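PDB 3LMZ: putative sugar isomerase from Parabacteroides distasonis, which is a putative sugar isomerase with a xylose isomerase-like TIM barrel, whose substrate and reaction are unassigned. Local coordinates for residues Phe18-Ala23 / Tyr249-Ser254; Ala23-Val28 / Glu231-Met236; Glu40-His45 / Gly242-Ile247; Cys161-His166 / Asp187-Asp192. All blocks are in the same frame, centred on the assembly; numbering follows the deposited sequence.

Interaction 1. Residues Phe18-Ala23 / Tyr249-Ser254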
loop_
_atom_site.group_PDB
_atom_site.type_symbol
_atom_site.label_atom_id
_atom_site.label_comp_id
_atom_site.label_asym_id
_atom_site.label_seq_id
_atom_site.Cartn_x
_atom_site.Cartn_y
_atom_site.Cartn_z
ATOM N N PHE A 18 14.644 -11.893 5.013
ATOM C CA PHE A 18 14.990 -10.494 5.008
ATOM C C PHE A 18 14.116 -9.680 5.974
ATOM O O PHE A 18 13.071 -10.133 6.417
ATOM C CB PHE A 18 14.899 -9.939 3.564
ATOM C CG PHE A 18 13.486 -9.771 3.093
ATOM C CD1 PHE A 18 12.717 -8.703 3.516
ATOM C CD2 PHE A 18 12.913 -10.693 2.286
ATOM C CE1 PHE A 18 11.396 -8.564 3.136
ATOM C CE2 PHE A 18 11.501 -10.503 1.877
ATOM C CZ PHE A 18 10.828 -9.464 2.312
ATOM N N HIS A 19 14.535 -8.449 6.227
ATOM C CA HIS A 19 13.814 -7.519 7.085
ATOM C C HIS A 19 13.443 -6.262 6.277
ATOM O O HIS A 19 14.265 -5.688 5.570
ATOM C CB HIS A 19 14.691 -7.122 8.235
ATOM C CG HIS A 19 15.274 -8.283 8.968
ATOM N ND1 HIS A 19 14.550 -8.977 9.905
ATOM C CD2 HIS A 19 16.482 -8.900 8.871
ATOM C CE1 HIS A 19 15.303 -9.951 10.386
ATOM N NE2 HIS A 19 16.472 -9.935 9.771
ATOM N N LEU A 20 12.208 -5.804 6.403
ATOM C CA LEU A 20 11.725 -4.598 5.770
ATOM C C LEU A 20 12.208 -3.356 6.534
ATOM O O LEU A 20 12.024 -3.223 7.755
ATOM C CB LEU A 20 10.188 -4.610 5.739
ATOM C CG LEU A 20 9.504 -3.422 5.063
ATOM C CD1 LEU A 20 9.963 -3.209 3.610
ATOM C CD2 LEU A 20 7.972 -3.587 5.027
ATOM N N GLY A 21 12.792 -2.419 5.787
ATOM C CA GLY A 21 13.233 -1.155 6.376
ATOM C C GLY A 21 12.951 0.025 5.483
ATOM O O GLY A 21 12.300 -0.088 4.431
HETATM N N MSE A 22 13.424 1.185 5.927
HETATM C CA MSE A 22 13.373 2.401 5.140
HETATM C C MSE A 22 14.766 2.998 5.013
HETATM O O MSE A 22 15.514 3.127 5.955
HETATM C CB MSE A 22 12.445 3.429 5.787
HETATM C CG MSE A 22 12.148 4.634 4.895
HETATM SE SE MSE A 22 10.612 4.124 3.792
HETATM C CE MSE A 22 9.228 4.308 5.079
ATOM N N ALA A 23 15.029 3.407 3.781
ATOM C CA ALA A 23 16.257 4.094 3.428
ATOM C C ALA A 23 16.013 5.584 3.814
ATOM O O ALA A 23 14.912 6.123 3.569
ATOM C CB ALA A 23 16.509 3.930 1.868
ATOM N N TYR A 249 1.958 -2.865 -1.162
ATOM C CA TYR A 249 2.162 -3.762 -2.268
ATOM C C TYR A 249 3.285 -4.755 -1.881
ATOM O O TYR A 249 3.202 -5.971 -2.035
ATOM C CB TYR A 249 2.467 -3.040 -3.547
ATOM C CG TYR A 249 2.249 -3.856 -4.814
ATOM C CD1 TYR A 249 3.158 -4.789 -5.212
ATOM C CD2 TYR A 249 1.092 -3.678 -5.590
ATOM C CE1 TYR A 249 2.911 -5.595 -6.362
ATOM C CE2 TYR A 249 0.857 -4.436 -6.702
ATOM C CZ TYR A 249 1.756 -5.397 -7.082
ATOM O OH TYR A 249 1.495 -6.162 -8.190
ATOM N N PHE A 250 4.406 -4.264 -1.363
ATOM C CA PHE A 250 5.551 -5.100 -1.037
ATOM C C PHE A 250 5.211 -6.064 0.094
ATOM O O PHE A 250 5.674 -7.235 0.107
ATOM C CB PHE A 250 6.751 -4.233 -0.637
ATOM C CG PHE A 250 8.031 -5.011 -0.454
ATOM C CD1 PHE A 250 8.797 -5.351 -1.536
ATOM C CD2 PHE A 250 8.413 -5.431 0.796
ATOM C CE1 PHE A 250 9.981 -6.087 -1.377
ATOM C CE2 PHE A 250 9.576 -6.188 0.956
ATOM C CZ PHE A 250 10.330 -6.518 -0.127
ATOM N N LYS A 251 4.439 -5.624 1.101
ATOM C CA LYS A 251 4.040 -6.540 2.173
ATOM C C LYS A 251 3.246 -7.734 1.581
ATOM O O LYS A 251 3.451 -8.893 1.930
ATOM C CB LYS A 251 3.193 -5.847 3.232
ATOM C CG LYS A 251 3.969 -4.958 4.200
ATOM C CD LYS A 251 2.995 -4.253 5.164
ATOM C CE LYS A 251 3.687 -3.411 6.207
ATOM N NZ LYS A 251 2.692 -2.795 7.183
ATOM N N ALA A 252 2.316 -7.412 0.680
ATOM C CA ALA A 252 1.536 -8.456 0.055
ATOM C C ALA A 252 2.378 -9.413 -0.737
ATOM O O ALA A 252 2.195 -10.612 -0.615
ATOM C CB ALA A 252 0.415 -7.885 -0.824
ATOM N N VAL A 253 3.287 -8.900 -1.568
ATOM C CA VAL A 253 4.195 -9.801 -2.303
ATOM C C VAL A 253 4.980 -10.701 -1.331
ATOM O O VAL A 253 5.103 -11.905 -1.549
ATOM C CB VAL A 253 5.141 -9.066 -3.253
ATOM C CG1 VAL A 253 6.074 -10.079 -3.974
ATOM C CG2 VAL A 253 4.366 -8.278 -4.256
ATOM N N SER A 254 5.415 -10.120 -0.217
ATOM C CA SER A 254 6.221 -10.868 0.800
ATOM C C SER A 254 5.388 -12.004 1.426
ATOM O O SER A 254 5.884 -13.102 1.696
ATOM C CB SER A 254 6.674 -9.932 1.901
ATOM O OG SER A 254 7.538 -8.939 1.368
#
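Phe18 and Phe250 reach toward each other tip to tip, and the closest approach of their rings is Phe18 CE1 to Phe250 CE2 at 3.7 Å. The rings meet obliquely, planes at 60° and centroids 5.7 Å apart, through carbon contacts. With CG between the backbone N and the carbonyl carbon (chi1 73°), the Phe18 ring is carried toward the helix. The far end of its ring also meets Ser254, whose OG sits at the ring edge, in plane, 3.5 Å from Phe18 CZ. That hydroxyl is tied down by its bond to Phe250 O (Ser254 OG to O 2.8 Å), an oxygen that Ser254 N reaches from the opposite face of the carbonyl. Leu20 slides past Phe250 in the opposite direction, its CD1 3.9 Å from Phe250 CD2. Strand 19-22 belongs to the TIM barrel, and helix 240-256 covers it from outside; Ile190 of the neighbouring strand 185-193 touches both Leu20 and Phe250. An alanine in place of Phe250 would probably open a gap between Phe18, Leu20 and Ile190, leaving the Phe18 ring without its aromatic partner. The packing is looser toward Lys251, where CG stays 4.3 Å from Leu20 CD2. From there the extended chain runs to a partly exposed border with the second subunit, and NZ forms a salt bridge with Glu245 of that subunit and a hydrogen bond to Leu42 O.

Interaction 2. Residues Ala23-Val28 / Glu231-Met236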
loop_
_atom_site.group_PDB
_atom_site.type_symbol
_atom_site.label_atom_id
_atom_site.label_comp_id
_atom_site.label_asym_id
_atom_site.label_seq_id
_atom_site.Cartn_x
_atom_site.Cartn_y
_atom_site.Cartn_z
ATOM N N ALA A 23 15.029 3.407 3.781
ATOM C CA ALA A 23 16.257 4.094 3.428
ATOM C C ALA A 23 16.013 5.584 3.814
ATOM O O ALA A 23 14.912 6.123 3.569
ATOM C CB ALA A 23 16.509 3.930 1.868
ATOM N N GLY A 24 17.005 6.244 4.427
ATOM C CA GLY A 24 16.775 7.582 4.944
ATOM C C GLY A 24 16.492 8.643 3.880
ATOM O O GLY A 24 15.722 9.600 4.161
ATOM N N TYR A 25 17.050 8.518 2.684
ATOM C CA TYR A 25 16.817 9.501 1.627
ATOM C C TYR A 25 15.337 9.665 1.281
ATOM O O TYR A 25 14.902 10.730 0.811
ATOM C CB TYR A 25 17.636 9.180 0.385
ATOM C CG TYR A 25 17.603 10.206 -0.695
ATOM C CD1 TYR A 25 18.216 11.433 -0.501
ATOM C CD2 TYR A 25 17.028 9.934 -1.926
ATOM C CE1 TYR A 25 18.237 12.382 -1.532
ATOM C CE2 TYR A 25 17.080 10.851 -2.957
ATOM C CZ TYR A 25 17.675 12.097 -2.707
ATOM O OH TYR A 25 17.807 13.093 -3.684
ATOM N N THR A 26 14.552 8.596 1.512
ATOM C CA THR A 26 13.099 8.739 1.333
ATOM C C THR A 26 12.552 9.997 2.030
ATOM O O THR A 26 11.610 10.639 1.552
ATOM C CB THR A 26 12.404 7.506 1.841
ATOM O OG1 THR A 26 12.807 6.398 1.042
ATOM C CG2 THR A 26 10.880 7.635 1.793
ATOM N N PHE A 27 13.128 10.301 3.229
ATOM C CA PHE A 27 12.714 11.396 4.087
ATOM C C PHE A 27 13.736 12.536 4.071
ATOM O O PHE A 27 13.785 13.312 5.022
ATOM C CB PHE A 27 12.486 10.832 5.501
ATOM C CG PHE A 27 11.276 9.964 5.601
ATOM C CD1 PHE A 27 10.010 10.521 5.743
ATOM C CD2 PHE A 27 11.380 8.587 5.476
ATOM C CE1 PHE A 27 8.882 9.718 5.798
ATOM C CE2 PHE A 27 10.233 7.798 5.528
ATOM C CZ PHE A 27 9.012 8.367 5.657
ATOM N N VAL A 28 14.395 12.809 2.943
ATOM C CA VAL A 28 15.358 13.911 2.880
ATOM C C VAL A 28 14.725 15.250 3.196
ATOM O O VAL A 28 15.394 16.132 3.736
ATOM C CB VAL A 28 16.065 13.958 1.506
ATOM C CG1 VAL A 28 15.073 14.269 0.337
ATOM C CG2 VAL A 28 17.262 14.959 1.503
ATOM N N GLU A 231 13.560 2.992 -0.766
ATOM C CA GLU A 231 14.100 4.305 -1.136
ATOM C C GLU A 231 13.187 4.903 -2.187
ATOM O O GLU A 231 13.271 4.628 -3.388
ATOM C CB GLU A 231 15.541 4.208 -1.630
ATOM C CG GLU A 231 16.175 5.563 -1.801
ATOM C CD GLU A 231 17.673 5.481 -2.029
ATOM O OE1 GLU A 231 18.089 4.821 -3.028
ATOM O OE2 GLU A 231 18.406 6.087 -1.229
ATOM N N TYR A 232 12.238 5.683 -1.703
ATOM C CA TYR A 232 11.148 6.224 -2.527
ATOM C C TYR A 232 11.478 7.607 -3.059
ATOM O O TYR A 232 11.638 8.549 -2.273
ATOM C CB TYR A 232 9.816 6.286 -1.749
ATOM C CG TYR A 232 8.654 6.538 -2.637
ATOM C CD1 TYR A 232 8.246 5.558 -3.497
ATOM C CD2 TYR A 232 7.959 7.705 -2.603
ATOM C CE1 TYR A 232 7.160 5.785 -4.417
ATOM C CE2 TYR A 232 6.843 7.934 -3.457
ATOM C CZ TYR A 232 6.496 6.987 -4.385
ATOM O OH TYR A 232 5.412 7.206 -5.225
ATOM N N GLU A 233 11.667 7.727 -4.389
ATOM C CA GLU A 233 12.216 8.931 -5.030
ATOM C C GLU A 233 11.252 9.535 -6.035
ATOM O O GLU A 233 11.594 9.959 -7.119
ATOM C CB GLU A 233 13.548 8.612 -5.729
ATOM C CG GLU A 233 14.558 7.964 -4.771
ATOM C CD GLU A 233 15.844 7.407 -5.415
ATOM O OE1 GLU A 233 15.867 6.767 -6.556
ATOM O OE2 GLU A 233 16.846 7.568 -4.679
ATOM N N LYS A 234 10.010 9.553 -5.668
ATOM C CA LYS A 234 8.944 10.200 -6.408
ATOM C C LYS A 234 8.189 11.085 -5.432
ATOM O O LYS A 234 8.071 10.742 -4.244
ATOM C CB LYS A 234 8.029 9.129 -6.973
ATOM C CG LYS A 234 6.703 9.664 -7.575
ATOM C CD LYS A 234 5.943 8.619 -8.309
ATOM C CE LYS A 234 4.577 9.137 -8.871
ATOM N NZ LYS A 234 3.953 8.076 -9.743
ATOM N N ASP A 235 7.693 12.249 -5.856
ATOM C CA ASP A 235 6.903 13.146 -5.039
ATOM C C ASP A 235 7.589 13.477 -3.692
ATOM O O ASP A 235 6.985 13.444 -2.630
ATOM C CB ASP A 235 5.525 12.552 -4.774
ATOM C CG ASP A 235 4.691 12.436 -6.030
ATOM O OD1 ASP A 235 4.842 13.254 -6.981
ATOM O OD2 ASP A 235 3.854 11.513 -6.089
HETATM N N MSE A 236 8.908 13.702 -3.730
HETATM C CA MSE A 236 9.696 13.724 -2.510
HETATM C C MSE A 236 9.357 14.887 -1.563
HETATM O O MSE A 236 9.715 14.816 -0.393
HETATM C CB MSE A 236 11.209 13.717 -2.816
HETATM C CG MSE A 236 11.641 12.497 -3.616
HETATM SE SE MSE A 236 13.522 12.225 -3.617
HETATM C CE MSE A 236 13.642 11.400 -1.886
HETATM O O HOH W 1 19.082 6.615 1.459
HETATM O O HOH W 2 11.526 13.527 1.409
HETATM O O HOH W 3 10.246 10.462 -0.866
#
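Tyr25 meets two glutamates and a selenomethionine of residues 231-236, each at a different part. Its CB has Glu231 OE2 at 3.6 Å. With CG anti to the backbone N (chi1 -173°), the ring then passes Glu233, whose OE2 is 3.6 Å from CD2 and whose carboxylate plane stands 88° from the ring. Both carboxylates also form salt bridges with Lys191. Further out, CE2 touches the methyl of Met236, which lies over one ring face with CE 4.0 Å from the centroid: a CH-pi contact, with SE adding an oblique Met-aromatic one. Both segments are loops following adjacent TIM-barrel strands, 19-22 and 227-230; a citrate, probably from the crystallisation liquor, hydrogen-bonds Glu231 OE2 and may mark a pocket. Deeper in, Thr26 joins the loops directly: Tyr232 N donates to Thr26 OG1 at 2.9 Å and 165°, while Thr26 CG2 packs on Tyr232 CB. An alanine instead of Thr26 would probably leave Tyr232 N and Leu230 O, also bonded to OG1, without this partner and Tyr232 CB without the CG2 methyl against it. One water links Tyr25 N to Glu231 OE2, and two others donate to Thr26 O, reaching on to Tyr232 O and Met236 O.

Interaction 3. Residues Glu40-His45 / Gly242-Ile247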
loop_
_atom_site.group_PDB
_atom_site.type_symbol
_atom_site.label_atom_id
_atom_site.label_comp_id
_atom_site.label_asym_id
_atom_site.label_seq_id
_atom_site.Cartn_x
_atom_site.Cartn_y
_atom_site.Cartn_z
ATOM N N GLU A 40 6.510 4.081 12.219
ATOM C CA GLU A 40 5.693 3.502 13.285
ATOM C C GLU A 40 4.292 3.147 12.738
ATOM O O GLU A 40 3.770 2.066 12.949
ATOM C CB GLU A 40 5.583 4.451 14.485
ATOM C CG GLU A 40 4.895 3.947 15.687
ATOM C CD GLU A 40 5.049 4.922 16.841
ATOM O OE1 GLU A 40 5.014 6.146 16.611
ATOM O OE2 GLU A 40 5.160 4.482 18.010
ATOM N N ARG A 41 3.673 4.099 12.034
ATOM C CA ARG A 41 2.321 3.918 11.481
ATOM C C ARG A 41 2.323 2.810 10.382
ATOM O O ARG A 41 1.337 2.141 10.235
ATOM C CB ARG A 41 1.771 5.245 10.912
ATOM C CG ARG A 41 1.411 6.287 11.940
ATOM C CD ARG A 41 0.680 7.480 11.266
ATOM N NE ARG A 41 -0.656 7.091 10.811
ATOM C CZ ARG A 41 -1.412 7.803 9.976
ATOM N NH1 ARG A 41 -0.977 8.957 9.525
ATOM N NH2 ARG A 41 -2.603 7.385 9.601
ATOM N N LEU A 42 3.430 2.695 9.647
ATOM C CA LEU A 42 3.583 1.642 8.643
ATOM C C LEU A 42 4.033 0.295 9.149
ATOM O O LEU A 42 4.154 -0.639 8.391
ATOM C CB LEU A 42 4.562 2.072 7.553
ATOM C CG LEU A 42 4.206 3.274 6.717
ATOM C CD1 LEU A 42 5.492 3.779 5.985
ATOM C CD2 LEU A 42 3.095 2.924 5.775
ATOM N N ASP A 43 4.221 0.154 10.465
ATOM C CA ASP A 43 4.729 -1.089 11.066
ATOM C C ASP A 43 6.099 -1.495 10.541
ATOM O O ASP A 43 6.397 -2.669 10.360
ATOM C CB ASP A 43 3.717 -2.219 10.916
ATOM C CG ASP A 43 3.979 -3.431 11.833
ATOM O OD1 ASP A 43 4.489 -3.255 12.974
ATOM O OD2 ASP A 43 3.674 -4.587 11.409
ATOM N N ILE A 44 6.978 -0.510 10.359
ATOM C CA ILE A 44 8.340 -0.706 9.877
ATOM C C ILE A 44 9.285 -0.422 11.055
ATOM O O ILE A 44 9.144 0.611 11.722
ATOM C CB ILE A 44 8.679 0.223 8.654
ATOM C CG1 ILE A 44 7.780 -0.164 7.457
ATOM C CG2 ILE A 44 10.188 0.204 8.345
ATOM C CD1 ILE A 44 7.875 0.772 6.230
ATOM N N HIS A 45 10.255 -1.310 11.237
ATOM C CA HIS A 45 11.045 -1.355 12.476
ATOM C C HIS A 45 12.518 -1.093 12.244
ATOM O O HIS A 45 13.262 -1.176 13.184
ATOM C CB HIS A 45 10.749 -2.712 13.198
ATOM C CG HIS A 45 9.308 -2.815 13.527
ATOM N ND1 HIS A 45 8.749 -2.079 14.549
ATOM C CD2 HIS A 45 8.298 -3.491 12.938
ATOM C CE1 HIS A 45 7.435 -2.288 14.555
ATOM N NE2 HIS A 45 7.141 -3.126 13.573
ATOM N N GLY A 242 2.590 7.644 -1.625
ATOM C CA GLY A 242 3.357 6.721 -2.447
ATOM C C GLY A 242 4.196 5.740 -1.649
ATOM O O GLY A 242 4.331 4.564 -2.001
ATOM N N ILE A 243 4.788 6.250 -0.577
ATOM C CA ILE A 243 5.516 5.408 0.391
ATOM C C ILE A 243 4.573 4.310 0.891
ATOM O O ILE A 243 4.865 3.106 0.817
ATOM C CB ILE A 243 6.085 6.217 1.570
ATOM C CG1 ILE A 243 7.240 7.132 1.122
ATOM C CG2 ILE A 243 6.554 5.234 2.631
ATOM C CD1 ILE A 243 7.545 8.229 2.163
ATOM N N ALA A 244 3.382 4.702 1.310
ATOM C CA ALA A 244 2.440 3.728 1.955
ATOM C C ALA A 244 1.872 2.730 0.972
ATOM O O ALA A 244 1.854 1.543 1.251
ATOM C CB ALA A 244 1.297 4.511 2.642
ATOM N N GLU A 245 1.555 3.193 -0.254
ATOM C CA GLU A 245 1.108 2.249 -1.277
ATOM C C GLU A 245 2.210 1.257 -1.606
ATOM O O GLU A 245 1.979 0.059 -1.729
ATOM C CB GLU A 245 0.722 2.973 -2.575
ATOM C CG GLU A 245 0.258 2.030 -3.691
ATOM C CD GLU A 245 -0.155 2.724 -4.988
ATOM O OE1 GLU A 245 -0.435 3.962 -4.921
ATOM O OE2 GLU A 245 -0.252 1.996 -5.999
ATOM N N SER A 246 3.459 1.740 -1.728
ATOM C CA SER A 246 4.552 0.867 -2.079
ATOM C C SER A 246 4.782 -0.193 -0.986
ATOM O O SER A 246 5.064 -1.380 -1.293
ATOM C CB SER A 246 5.826 1.680 -2.221
ATOM O OG SER A 246 5.834 2.585 -3.304
ATOM N N ILE A 247 4.689 0.198 0.286
ATOM C CA ILE A 247 4.844 -0.693 1.413
ATOM C C ILE A 247 3.724 -1.740 1.413
ATOM O O ILE A 247 3.958 -2.949 1.647
ATOM C CB ILE A 247 4.965 0.109 2.743
ATOM C CG1 ILE A 247 6.304 0.857 2.810
ATOM C CG2 ILE A 247 4.712 -0.820 3.928
ATOM C CD1 ILE A 247 7.576 0.007 2.751
#
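The C-terminal end of helix 32-41 and the turn after it pack on helix 240-256, in the outer layer of the TIM barrel, through Leu42 and Ile44 on one side and Ile243, Ala244 and Ile247 on the other. No hydrogen bond crosses between the two segments; methyl groups carry the contact. Leu42 does most of it with its fork. One branch, CD1, lies 3.8 Å from Ile243 CG2, the two side chains crossing at about a right angle. The other branch, CD2, rests against Ala244, 3.9 Å from its CB. Ile247 comes next along the helix, more loosely set against Leu42 but close to Ile44: these two isoleucines meet tip to tip, Ile44 CD1 being 3.6 Å from Ile247 CD1. Between the two contacting residues the chain turns sharply. Asp43 has positive phi (59°) and closes a Schellman motif at the end of helix 32-41, bringing Leu42 and Ile44 to bear on the same helix. The turn is further braced by His45 NE2, which donates to Asp43 OD1 at 2.7 Å; the carboxylate oxygen is in the imidazole plane, whereas the donor stands above the carboxylate plane. Met22 of strand 19-22 touches Leu42, Ile44 and Ile243 from the barrel side. Leu241 of the second subunit packs on Leu42. Such an apolar seam, where the end of one outer helix and its following turn pack on a neighbouring helix, backed by strand side chains, is typical of a TIM barrel, here where the first and last helices of the layer come together.

Interaction 4. Residues Cys161-His166 / Asp187-Asp192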
loop_
_atom_site.group_PDB
_atom_site.type_symbol
_atom_site.label_atom_id
_atom_site.label_comp_id
_atom_site.label_asym_id
_atom_site.label_seq_id
_atom_site.Cartn_x
_atom_site.Cartn_y
_atom_site.Cartn_z
ATOM N N CYS A 161 25.228 -2.487 -1.766
ATOM C CA CYS A 161 23.821 -2.172 -1.493
ATOM C C CYS A 161 23.175 -2.332 -2.867
ATOM O O CYS A 161 23.347 -1.499 -3.790
ATOM C CB CYS A 161 23.657 -0.742 -0.919
ATOM S SG CYS A 161 21.913 -0.384 -0.855
ATOM N N LEU A 162 22.520 -3.486 -3.012
ATOM C CA LEU A 162 21.905 -3.836 -4.295
ATOM C C LEU A 162 20.683 -2.954 -4.432
ATOM O O LEU A 162 19.664 -3.160 -3.780
ATOM C CB LEU A 162 21.505 -5.306 -4.411
ATOM C CG LEU A 162 20.696 -5.681 -5.643
ATOM C CD1 LEU A 162 21.444 -5.401 -6.904
ATOM C CD2 LEU A 162 20.277 -7.119 -5.510
ATOM N N ASP A 163 20.752 -2.007 -5.356
ATOM C CA ASP A 163 19.623 -1.100 -5.634
ATOM C C ASP A 163 18.929 -1.688 -6.865
ATOM O O ASP A 163 19.404 -1.609 -7.998
ATOM C CB ASP A 163 20.137 0.322 -5.870
ATOM C CG ASP A 163 19.007 1.350 -6.014
ATOM O OD1 ASP A 163 18.074 1.050 -6.812
ATOM O OD2 ASP A 163 19.102 2.385 -5.266
ATOM N N VAL A 164 17.753 -2.226 -6.653
ATOM C CA VAL A 164 17.116 -2.990 -7.697
ATOM C C VAL A 164 16.668 -2.066 -8.838
ATOM O O VAL A 164 16.704 -2.452 -10.008
ATOM C CB VAL A 164 15.969 -3.805 -7.138
ATOM C CG1 VAL A 164 16.505 -4.752 -6.035
ATOM C CG2 VAL A 164 14.729 -2.961 -6.623
ATOM N N GLY A 165 16.288 -0.827 -8.487
ATOM C CA GLY A 165 15.805 0.113 -9.473
ATOM C C GLY A 165 16.914 0.623 -10.351
ATOM O O GLY A 165 16.815 0.649 -11.594
ATOM N N HIS A 166 18.000 1.072 -9.733
ATOM C CA HIS A 166 19.144 1.520 -10.522
ATOM C C HIS A 166 19.779 0.399 -11.352
ATOM O O HIS A 166 20.207 0.639 -12.492
ATOM C CB HIS A 166 20.192 2.181 -9.641
ATOM C CG HIS A 166 19.748 3.493 -9.112
ATOM N ND1 HIS A 166 19.003 4.380 -9.878
ATOM C CD2 HIS A 166 19.951 4.093 -7.913
ATOM C CE1 HIS A 166 18.772 5.469 -9.162
ATOM N NE2 HIS A 166 19.321 5.315 -7.968
ATOM N N ASP A 187 23.169 -5.164 1.760
ATOM C CA ASP A 187 22.006 -4.279 1.956
ATOM C C ASP A 187 21.284 -4.202 0.630
ATOM O O ASP A 187 21.817 -4.586 -0.427
ATOM C CB ASP A 187 22.456 -2.890 2.413
ATOM C CG ASP A 187 21.325 -1.991 2.886
ATOM O OD1 ASP A 187 20.645 -2.399 3.830
ATOM O OD2 ASP A 187 21.291 -0.864 2.419
HETATM N N MSE A 188 20.044 -3.708 0.655
HETATM C CA MSE A 188 19.287 -3.613 -0.572
HETATM C C MSE A 188 18.375 -2.394 -0.447
HETATM O O MSE A 188 17.750 -2.204 0.594
HETATM C CB MSE A 188 18.397 -4.832 -0.756
HETATM C CG MSE A 188 17.802 -4.977 -2.137
HETATM SE SE MSE A 188 16.640 -6.555 -2.268
HETATM C CE MSE A 188 18.151 -7.826 -1.771
ATOM N N HIS A 189 18.300 -1.624 -1.539
ATOM C CA HIS A 189 17.246 -0.611 -1.706
ATOM C C HIS A 189 16.215 -1.204 -2.653
ATOM O O HIS A 189 16.510 -1.491 -3.843
ATOM C CB HIS A 189 17.836 0.709 -2.235
ATOM C CG HIS A 189 18.660 1.440 -1.221
ATOM N ND1 HIS A 189 19.196 2.691 -1.443
ATOM C CD2 HIS A 189 18.960 1.121 0.062
ATOM C CE1 HIS A 189 19.828 3.090 -0.343
ATOM N NE2 HIS A 189 19.698 2.161 0.587
ATOM N N ILE A 190 14.978 -1.261 -2.157
ATOM C CA ILE A 190 13.802 -1.627 -2.953
ATOM C C ILE A 190 13.152 -0.353 -3.425
ATOM O O ILE A 190 13.151 0.660 -2.709
ATOM C CB ILE A 190 12.825 -2.576 -2.211
ATOM C CG1 ILE A 190 12.385 -2.004 -0.863
ATOM C CG2 ILE A 190 13.497 -3.963 -2.001
ATOM C CD1 ILE A 190 11.211 -2.727 -0.289
ATOM N N LYS A 191 12.670 -0.386 -4.665
ATOM C CA LYS A 191 12.013 0.734 -5.344
ATOM C C LYS A 191 11.557 0.143 -6.675
ATOM O O LYS A 191 11.960 -0.991 -7.043
ATOM C CB LYS A 191 12.987 1.916 -5.588
ATOM C CG LYS A 191 14.261 1.504 -6.346
ATOM C CD LYS A 191 15.247 2.657 -6.539
ATOM C CE LYS A 191 15.834 3.127 -5.233
ATOM N NZ LYS A 191 17.016 4.084 -5.503
ATOM N N ASP A 192 10.681 0.884 -7.329
ATOM C CA ASP A 192 10.236 0.494 -8.637
ATOM C C ASP A 192 10.514 1.581 -9.675
ATOM O O ASP A 192 10.641 2.749 -9.338
ATOM C CB ASP A 192 8.736 0.164 -8.614
ATOM C CG ASP A 192 8.320 -0.962 -9.594
ATOM O OD1 ASP A 192 9.118 -1.305 -10.532
ATOM O OD2 ASP A 192 7.111 -1.441 -9.460
#
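Cys161 sets its sulfur over one face of the His189 imidazole, SG 3.6 Å from the ring centroid and 20° off the normal. Asp163 meets the same ring differently: its OD2 lies at the ring edge, near the plane. These side chains stand on one face of two parallel strands, bonded through Leu162 N to Asp187 O, His189 N to Leu162 O and Val164 N to His189 O (3.2 Å, nearly straight at 169°). On the reverse face stand Leu162 and Met188; Met188 CG also lies 4.1 Å from Val164 CG1, at the helix start. Lys191 crosses Asp163 at about a right angle. A bend at chi3 (67°) turns CE toward the carboxylate, and NZ meets the syn lone pair of Asp163 OD2 at 2.7 Å, forming a salt bridge. The lysine passes Gly165, with Lys191 CG 3.8 Å from Gly165 CA; a CB on Gly165 would clash with Lys191 CG. The other carboxylate oxygen, Asp163 OD1, takes the N-H of His166 from above its plane at 2.9 Å, an N-cap on helix 164-169. Asp163 OD2 is further held by His132, and His166 NE2 bonds a bound citrate, consistent with a pocket at the C-terminal ends of the barrel strands. Lys191 also pairs with Glu231 and Glu233, and a lysine shared by three carboxylates would probably offset their mutual repulsion.

All four contacts lie in one TIM barrel, and the first three join N-terminal to C-terminal parts of it. Interactions 1 and 3 both use helix 240-256, their centres about 9 Å apart, and both reach the second subunit. Interaction 2, about 15 Å from interaction 1 but sharing Ala23 with it, lies in the loops after strands 19-22 and 227-230. Interaction 4 joins strands 158-163 and 185-193, and is nested along the chain inside the spans closed by the other three. Its Lys191 reaches Glu231 of interaction 2, and both contacts lie beside the citrate, consistent with a pocket, while interactions 1 and 3 hold the closing helix against the barrel.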